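Putative endo-1,4-beta-xylanase (PDB 5MSX) probably hydrolyses glycosidic bonds in plant pectin as a family 43 glycoside hydrolase, with arabinofuranosidase activity suggested. Local coordinates at residues N27-I39 with V45-Q57. Sequence-based numbering, arbitrary orientation.
Sequences NALIPDMIADASI and VFYCYATTDGYGQ. With EDO (1,2-ethanediol), chain U.
Thr51 and Asp36 meet side chain to side chain across the two segments. Thr51 OG1 donates to Asp36 OD2 over 2.6 Å. It reaches the carboxylate on its anti side, 17° out of the plane. With chi1 at -54°, OG1 lies beside the backbone N of Thr51 and faces Asp36. Ala93 N also bonds to OG1. A 1,2-ethanediol, probably from the crystallisation liquor and also held by Arg286, lies against OD2, but at a distance too short to be trusted. Asp36 is the predicted proton acceptor. The bond is consistent with Thr51 fixing the rotation of its carboxylate.

Strand 45-52 pairs antiparallel with strand 34-35 and with the start of strand 37-42, its partner in a hairpin. They belong to the family 43 catalytic domain, a five-bladed beta-propeller fold. A beta bulge between Ala35 and Ser38 shifts the register by one residue. The chain turns a corner there at Asp36, whose side chain reaches Thr51. Paired backbone bonds join Ala35 with Thr51 before the bulge and Ser38 with Tyr49 after it.

Cys48 SG stands anti to its backbone N (chi1 180°). Cys48 SG lies 3.7 Å from both Ile34 CD1 and Ile39 CG1, between them. Ala37 CB approaches the same sulfur, and Ala50 CB packs against Ile34 CB at 3.9 Å. Farther along, a water links Asp32 OD2 to Thr52 OG1. Asp53 N donates to Met33 O, and the Asp53 carboxylate forms a salt bridge with Arg286.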
loop_
_atom_site.group_PDB
_atom_site.type_symbol
_atom_site.label_atom_id
_atom_site.label_comp_id
_atom_site.label_asym_id
_atom_site.label_seq_id
_atom_site.Cartn_x
_atom_site.Cartn_y
_atom_site.Cartn_z
ATOM N N ASN C 27 33.311 22.698 -11.097
ATOM C CA ASN C 27 32.355 21.929 -11.899
ATOM C C ASN C 27 31.189 21.386 -11.062
ATOM O O ASN C 27 31.224 20.258 -10.572
ATOM C CB ASN C 27 33.049 20.815 -12.697
ATOM C CG ASN C 27 32.185 20.310 -13.888
ATOM O OD1 ASN C 27 31.147 20.897 -14.268
ATOM N ND2 ASN C 27 32.605 19.192 -14.461
ATOM N N ALA C 28 30.163 22.213 -10.899
ATOM C CA ALA C 28 28.948 21.818 -10.176
ATOM C C ALA C 28 28.269 20.621 -10.864
ATOM O O ALA C 28 28.509 20.349 -12.062
ATOM C CB ALA C 28 27.999 23.003 -10.098
ATOM N N LEU C 29 27.417 19.908 -10.137
ATOM C CA LEU C 29 26.762 18.747 -10.709
ATOM C C LEU C 29 25.809 19.144 -11.858
ATOM O O LEU C 29 25.876 18.586 -12.943
ATOM C CB LEU C 29 26.004 17.968 -9.640
ATOM C CG LEU C 29 25.211 16.753 -10.132
ATOM C CD1 LEU C 29 26.149 15.742 -10.745
ATOM C CD2 LEU C 29 24.372 16.186 -9.014
ATOM N N ILE C 30 24.985 20.146 -11.599
ATOM C CA ILE C 30 23.890 20.567 -12.482
ATOM C C ILE C 30 24.206 21.965 -12.989
ATOM O O ILE C 30 24.793 22.760 -12.243
ATOM C CB ILE C 30 22.570 20.608 -11.691
ATOM C CG1 ILE C 30 22.186 19.201 -11.221
ATOM C CG2 ILE C 30 21.418 21.226 -12.481
ATOM C CD1 ILE C 30 21.973 18.192 -12.318
ATOM N N PRO C 31 23.827 22.275 -14.254
ATOM C CA PRO C 31 24.007 23.648 -14.817
ATOM C C PRO C 31 22.838 24.555 -14.462
ATOM O O PRO C 31 22.066 24.978 -15.308
ATOM C CB PRO C 31 24.121 23.406 -16.325
ATOM C CG PRO C 31 23.392 22.133 -16.557
ATOM C CD PRO C 31 23.532 21.291 -15.314
ATOM N N ASP C 32 22.705 24.795 -13.177
ATOM C CA ASP C 32 21.733 25.693 -12.652
ATOM C C ASP C 32 22.160 25.922 -11.201
ATOM O O ASP C 32 23.108 25.299 -10.712
ATOM C CB ASP C 32 20.316 25.077 -12.750
ATOM C CG ASP C 32 19.188 26.117 -12.665
ATOM O OD1 ASP C 32 19.480 27.325 -12.501
ATOM O OD2 ASP C 32 17.997 25.715 -12.698
ATOM N N MET C 33 21.481 26.833 -10.542
ATOM C CA MET C 33 21.610 27.019 -9.126
ATOM C C MET C 33 20.566 26.149 -8.436
ATOM O O MET C 33 19.362 26.389 -8.569
ATOM C CB MET C 33 21.464 28.510 -8.795
ATOM C CG MET C 33 22.666 29.285 -9.333
ATOM S SD MET C 33 22.628 31.030 -8.968
ATOM C CE MET C 33 24.286 31.535 -9.434
ATOM N N ILE C 34 21.054 25.086 -7.782
ATOM C CA ILE C 34 20.229 24.167 -7.044
ATOM C C ILE C 34 20.835 23.902 -5.666
ATOM O O ILE C 34 22.066 24.000 -5.482
ATOM C CB ILE C 34 19.985 22.846 -7.805
ATOM C CG1 ILE C 34 21.284 22.056 -8.035
ATOM C CG2 ILE C 34 19.268 23.124 -9.127
ATOM C CD1 ILE C 34 21.041 20.566 -8.194
ATOM N N ALA C 35 19.953 23.602 -4.725
ATOM C CA ALA C 35 20.308 23.291 -3.366
ATOM C C ALA C 35 19.400 22.179 -2.812
ATOM O O ALA C 35 18.380 21.824 -3.413
ATOM C CB ALA C 35 20.169 24.538 -2.514
ATOM N N ASP C 36 19.777 21.660 -1.654
ATOM C CA ASP C 36 18.948 20.748 -0.890
ATOM C C ASP C 36 18.632 19.486 -1.732
ATOM O O ASP C 36 17.506 18.981 -1.702
ATOM C CB ASP C 36 17.623 21.411 -0.438
ATOM C CG ASP C 36 17.791 22.842 0.135
ATOM O OD1 ASP C 36 18.771 23.127 0.857
ATOM O OD2 ASP C 36 16.869 23.653 -0.106
ATOM N N ALA C 37 19.624 18.994 -2.462
ATOM C CA ALA C 37 19.407 17.996 -3.509
ATOM C C ALA C 37 19.153 16.598 -2.962
ATOM O O ALA C 37 19.736 16.188 -1.942
ATOM C CB ALA C 37 20.588 17.969 -4.462
ATOM N N SER C 38 18.261 15.882 -3.643
ATOM C CA SER C 38 17.956 14.492 -3.372
ATOM C C SER C 38 18.236 13.778 -4.647
ATOM O O SER C 38 17.558 14.006 -5.631
ATOM C CB SER C 38 16.483 14.322 -2.980
ATOM O OG SER C 38 16.257 14.890 -1.705
ATOM N N ILE C 39 19.296 12.976 -4.652
ATOM C CA ILE C 39 19.768 12.327 -5.847
ATOM C C ILE C 39 19.660 10.814 -5.659
ATOM O O ILE C 39 19.940 10.284 -4.577
ATOM C CB ILE C 39 21.200 12.755 -6.156
ATOM C CG1 ILE C 39 21.252 14.277 -6.464
ATOM C CG2 ILE C 39 21.771 11.932 -7.310
ATOM C CD1 ILE C 39 22.640 14.877 -6.267
ATOM N N VAL C 45 18.443 5.002 -14.264
ATOM C CA VAL C 45 18.656 6.427 -14.594
ATOM C C VAL C 45 18.833 7.238 -13.290
ATOM O O VAL C 45 18.131 6.986 -12.320
ATOM C CB VAL C 45 17.431 6.966 -15.373
ATOM C CG1 VAL C 45 17.599 8.434 -15.713
ATOM C CG2 VAL C 45 17.190 6.140 -16.646
ATOM N N PHE C 46 19.723 8.237 -13.276
ATOM C CA PHE C 46 19.854 9.118 -12.092
ATOM C C PHE C 46 18.860 10.260 -12.149
ATOM O O PHE C 46 18.590 10.784 -13.215
ATOM C CB PHE C 46 21.267 9.651 -11.926
ATOM C CG PHE C 46 22.328 8.561 -11.882
ATOM C CD1 PHE C 46 22.616 7.902 -10.697
ATOM C CD2 PHE C 46 23.033 8.206 -13.029
ATOM C CE1 PHE C 46 23.576 6.891 -10.651
ATOM C CE2 PHE C 46 24.010 7.217 -12.995
ATOM C CZ PHE C 46 24.292 6.552 -11.802
ATOM N N TYR C 47 18.273 10.579 -10.998
ATOM C CA TYR C 47 17.333 11.661 -10.838
ATOM C C TYR C 47 17.864 12.602 -9.753
ATOM O O TYR C 47 18.435 12.126 -8.750
ATOM C CB TYR C 47 15.991 11.118 -10.377
ATOM C CG TYR C 47 15.258 10.325 -11.421
ATOM C CD1 TYR C 47 15.648 9.028 -11.747
ATOM C CD2 TYR C 47 14.173 10.886 -12.108
ATOM C CE1 TYR C 47 14.972 8.305 -12.711
ATOM C CE2 TYR C 47 13.480 10.160 -13.059
ATOM C CZ TYR C 47 13.900 8.885 -13.365
ATOM O OH TYR C 47 13.211 8.211 -14.317
ATOM N N CYS C 48 17.679 13.917 -9.966
ATOM C CA CYS C 48 17.989 14.947 -8.998
ATOM C C CYS C 48 16.784 15.860 -8.794
ATOM O O CYS C 48 16.418 16.649 -9.672
ATOM C CB CYS C 48 19.226 15.746 -9.423
ATOM S SG CYS C 48 19.698 17.085 -8.260
ATOM N N TYR C 49 16.153 15.711 -7.627
ATOM C CA TYR C 49 15.113 16.579 -7.155
ATOM C C TYR C 49 15.743 17.584 -6.176
ATOM O O TYR C 49 16.361 17.191 -5.185
ATOM C CB TYR C 49 14.087 15.756 -6.386
ATOM C CG TYR C 49 13.391 14.654 -7.177
ATOM C CD1 TYR C 49 12.252 14.936 -7.959
ATOM C CD2 TYR C 49 13.814 13.333 -7.108
ATOM C CE1 TYR C 49 11.586 13.932 -8.655
ATOM C CE2 TYR C 49 13.152 12.330 -7.811
ATOM C CZ TYR C 49 12.033 12.627 -8.562
ATOM O OH TYR C 49 11.380 11.627 -9.256
ATOM N N ALA C 50 15.535 18.863 -6.399
ATOM C CA ALA C 50 16.216 19.886 -5.612
ATOM C C ALA C 50 15.376 21.146 -5.506
ATOM O O ALA C 50 14.362 21.281 -6.207
ATOM C CB ALA C 50 17.581 20.190 -6.230
ATOM N N THR C 51 15.767 22.024 -4.581
ATOM C CA THR C 51 15.316 23.405 -4.588
ATOM C C THR C 51 15.991 24.123 -5.778
ATOM O O THR C 51 17.226 24.066 -5.926
ATOM C CB THR C 51 15.734 24.120 -3.298
ATOM O OG1 THR C 51 15.291 23.390 -2.157
ATOM C CG2 THR C 51 15.221 25.587 -3.260
ATOM N N THR C 52 15.202 24.812 -6.600
ATOM C CA THR C 52 15.765 25.639 -7.637
ATOM C C THR C 52 15.997 27.068 -7.074
ATOM O O THR C 52 15.092 27.697 -6.546
ATOM C CB THR C 52 14.891 25.614 -8.904
ATOM O OG1 THR C 52 14.821 24.262 -9.422
ATOM C CG2 THR C 52 15.482 26.570 -9.965
ATOM N N ASP C 53 17.244 27.530 -7.166
ATOM C CA ASP C 53 17.744 28.794 -6.579
ATOM C C ASP C 53 17.830 29.808 -7.757
ATOM O O ASP C 53 17.390 29.516 -8.853
ATOM C CB ASP C 53 19.172 28.536 -5.988
ATOM C CG ASP C 53 19.235 28.493 -4.448
ATOM O OD1 ASP C 53 18.204 28.256 -3.741
ATOM O OD2 ASP C 53 20.382 28.691 -3.926
ATOM N N GLY C 54 18.437 30.973 -7.543
ATOM C CA GLY C 54 18.746 31.900 -8.636
ATOM C C GLY C 54 17.551 32.764 -9.063
ATOM O O GLY C 54 17.605 33.365 -10.132
ATOM N N TYR C 55 16.501 32.853 -8.227
ATOM C CA TYR C 55 15.322 33.674 -8.525
ATOM C C TYR C 55 15.351 35.121 -7.952
ATOM O O TYR C 55 14.396 35.878 -8.133
ATOM C CB TYR C 55 14.013 32.900 -8.225
ATOM C CG TYR C 55 13.577 32.120 -9.456
ATOM C CD1 TYR C 55 14.361 31.083 -9.948
ATOM C CD2 TYR C 55 12.418 32.475 -10.183
ATOM C CE1 TYR C 55 14.008 30.394 -11.100
ATOM C CE2 TYR C 55 12.048 31.788 -11.337
ATOM C CZ TYR C 55 12.842 30.742 -11.787
ATOM O OH TYR C 55 12.518 30.036 -12.910
ATOM N N GLY C 56 16.438 35.515 -7.294
ATOM C CA GLY C 56 16.681 36.922 -7.037
ATOM C C GLY C 56 15.967 37.568 -5.864
ATOM O O GLY C 56 16.176 38.753 -5.636
ATOM N N GLN C 57 15.174 36.828 -5.085
ATOM C CA GLN C 57 14.466 37.415 -3.951
ATOM C C GLN C 57 14.786 36.738 -2.622
ATOM O O GLN C 57 13.974 36.741 -1.685
ATOM C CB GLN C 57 12.961 37.470 -4.245
ATOM C CG GLN C 57 12.644 38.408 -5.414
ATOM C CD GLN C 57 11.155 38.627 -5.599
ATOM O OE1 GLN C 57 10.448 38.954 -4.643
ATOM N NE2 GLN C 57 10.664 38.422 -6.821
HETATM C C1 EDO U . 15.884 27.109 2.584
HETATM O O1 EDO U . 16.764 26.315 3.396
HETATM C C2 EDO U . 15.782 26.533 1.193
HETATM O O2 EDO U . 17.026 25.950 0.845
HETATM O O HOH W 1 16.682 23.596 -11.707
#